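Local coordinates for putative exported protein (Bacteroides fragilis, PDB 3FZX) that is of unknown function but binds calcium and, with a closed beta-barrel fold related to the LolA/LolB lipoprotein carriers, may bind a lipid or other apolar ligand, at residues A97-M102 and L131-N136. Sequence-based numbering, arbitrary orientation. Where two conformers were deposited one is given.
Sequences ADVYMM and LYQKGN
Y100 and Y132 form the hydrogen-bonded pair of an antiparallel ladder between strands 99-107 and 127-133, Y100 N giving a nearly straight bond to Y132 O (2.9 Å, 172°) and Y132 N answering to Y100 O; K134 N to D98 O adds a third rung where the second strand enters the type II turn Q133-N136. On one face V99, M101 and L131 make apolar contacts. The selenomethionine M101 runs alongside L131 in the same direction, with M101 CB 3.9 Å from L131 CG; its chain bends at chi3 (94°), and its CE lies 3.9 Å from L131 CD2. Both pack on M95. On this face Q133 offers CB to V99 CG2, crossing at about a right angle, and CG to D98 CB, while its OE1 accepts from N139. On the other face, Y100 O lies 3.9 Å above the Y132 ring plane, displaced from the ring centre toward its periphery, and K134 CB approaches the edge of the Y100 ring at CE2 (4.1 Å). Backbone bonds and apolar packing thus hold the strands in register, while the Y132 hydroxyl, hydrogen-bonded to E49 of the second subunit, and its ring, stacked with Y42 of that subunit, tie the pair into the dimer interface.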
loop_
_atom_site.group_PDB
_atom_site.type_symbol
_atom_site.label_atom_id
_atom_site.label_comp_id
_atom_site.label_asym_id
_atom_site.label_seq_id
_atom_site.Cartn_x
_atom_site.Cartn_y
_atom_site.Cartn_z
ATOM N N ALA A 97 2.045 2.496 -21.093
ATOM C CA ALA A 97 2.010 1.098 -20.673
ATOM C C ALA A 97 3.170 0.688 -19.764
ATOM O O ALA A 97 3.024 -0.249 -19.000
ATOM C CB ALA A 97 1.967 0.194 -21.894
ATOM N N ASP A 98 4.322 1.357 -19.852
ATOM C CA ASP A 98 5.464 1.032 -19.001
ATOM C C ASP A 98 5.522 1.837 -17.691
ATOM O O ASP A 98 6.502 1.718 -16.950
ATOM C CB ASP A 98 6.783 1.188 -19.788
ATOM C CG ASP A 98 6.939 0.142 -20.903
ATOM O OD1 ASP A 98 6.076 -0.744 -21.069
ATOM O OD2 ASP A 98 7.938 0.211 -21.635
ATOM N N VAL A 99 4.500 2.649 -17.407
ATOM C CA VAL A 99 4.459 3.402 -16.159
ATOM C C VAL A 99 3.782 2.573 -15.080
ATOM O O VAL A 99 2.752 1.967 -15.299
ATOM C CB VAL A 99 3.739 4.774 -16.306
ATOM C CG1 VAL A 99 3.341 5.330 -14.948
ATOM C CG2 VAL A 99 4.636 5.767 -17.050
ATOM N N TYR A 100 4.381 2.560 -13.908
ATOM C CA TYR A 100 3.853 1.879 -12.746
ATOM C C TYR A 100 3.729 2.884 -11.651
ATOM O O TYR A 100 4.320 3.953 -11.702
ATOM C CB TYR A 100 4.806 0.756 -12.320
ATOM C CG TYR A 100 4.830 -0.301 -13.386
ATOM C CD1 TYR A 100 3.816 -1.272 -13.457
ATOM C CD2 TYR A 100 5.796 -0.288 -14.379
ATOM C CE1 TYR A 100 3.799 -2.235 -14.464
ATOM C CE2 TYR A 100 5.790 -1.260 -15.395
ATOM C CZ TYR A 100 4.790 -2.218 -15.426
ATOM O OH TYR A 100 4.780 -3.151 -16.420
HETATM N N MSE A 101 2.951 2.535 -10.651
HETATM C CA MSE A 101 2.700 3.435 -9.553
HETATM C C MSE A 101 2.554 2.670 -8.243
HETATM O O MSE A 101 2.181 1.502 -8.239
HETATM C CB MSE A 101 1.495 4.305 -9.855
HETATM C CG MSE A 101 0.276 3.550 -10.211
HETATM SE SE MSE A 101 -1.126 4.766 -10.794
HETATM C CE MSE A 101 -0.852 4.724 -12.746
HETATM N N MSE A 102 2.951 3.326 -7.157
HETATM C CA MSE A 102 2.859 2.765 -5.817
HETATM C C MSE A 102 2.489 3.909 -4.877
HETATM O O MSE A 102 3.032 5.007 -4.982
HETATM C CB MSE A 102 4.193 2.164 -5.374
HETATM C CG MSE A 102 4.761 1.044 -6.255
HETATM SE SE MSE A 102 4.165 -0.775 -5.832
HETATM C CE MSE A 102 2.272 -0.698 -6.362
ATOM N N LEU A 131 4.898 7.678 -9.361
ATOM C CA LEU A 131 4.760 7.036 -10.662
ATOM C C LEU A 131 6.121 7.039 -11.349
ATOM O O LEU A 131 6.928 7.948 -11.167
ATOM C CB LEU A 131 3.713 7.745 -11.531
ATOM C CG LEU A 131 2.336 7.923 -10.882
ATOM C CD1 LEU A 131 2.249 9.208 -10.087
ATOM C CD2 LEU A 131 1.233 7.876 -11.923
ATOM N N TYR A 132 6.403 5.997 -12.105
ATOM C CA TYR A 132 7.690 5.903 -12.803
ATOM C C TYR A 132 7.573 4.981 -13.978
ATOM O O TYR A 132 6.865 3.997 -13.912
ATOM C CB TYR A 132 8.804 5.374 -11.896
ATOM C CG TYR A 132 8.317 4.583 -10.718
ATOM C CD1 TYR A 132 8.080 3.203 -10.788
ATOM C CD2 TYR A 132 8.100 5.241 -9.508
ATOM C CE1 TYR A 132 7.614 2.524 -9.661
ATOM C CE2 TYR A 132 7.644 4.592 -8.398
ATOM C CZ TYR A 132 7.397 3.255 -8.460
ATOM O OH TYR A 132 6.950 2.738 -7.283
ATOM N N GLN A 133 8.277 5.317 -15.049
ATOM C CA GLN A 133 8.360 4.469 -16.230
ATOM C C GLN A 133 9.560 3.520 -16.144
ATOM O O GLN A 133 10.702 3.958 -16.027
ATOM C CB GLN A 133 8.496 5.319 -17.495
ATOM C CG GLN A 133 8.434 4.495 -18.783
ATOM C CD GLN A 133 8.446 5.360 -20.024
ATOM O OE1 GLN A 133 8.148 6.558 -19.969
ATOM N NE2 GLN A 133 8.797 4.757 -21.158
ATOM N N LYS A 134 9.275 2.226 -16.248
ATOM C CA LYS A 134 10.292 1.195 -16.330
ATOM C C LYS A 134 10.997 1.368 -17.673
ATOM O O LYS A 134 10.338 1.436 -18.702
ATOM C CB LYS A 134 9.654 -0.200 -16.244
ATOM C CG LYS A 134 10.669 -1.303 -15.975
ATOM C CD LYS A 134 10.128 -2.691 -16.288
ATOM C CE LYS A 134 11.229 -3.745 -16.122
ATOM N NZ LYS A 134 10.923 -4.966 -16.920
ATOM N N GLY A 135 12.321 1.463 -17.645
ATOM C CA GLY A 135 13.120 1.704 -18.848
ATOM C C GLY A 135 13.371 3.173 -19.180
ATOM O O GLY A 135 14.083 3.476 -20.140
ATOM N N ASN A 136 12.805 4.090 -18.390
ATOM C CA ASN A 136 12.946 5.530 -18.642
ATOM C C ASN A 136 12.706 6.325 -17.353
ATOM O O ASN A 136 11.704 7.044 -17.206
ATOM C CB ASN A 136 11.982 5.940 -19.751
ATOM C CG ASN A 136 12.004 7.423 -20.041
ATOM O OD1 ASN A 136 12.955 8.125 -19.717
ATOM N ND2 ASN A 136 10.926 7.910 -20.633
#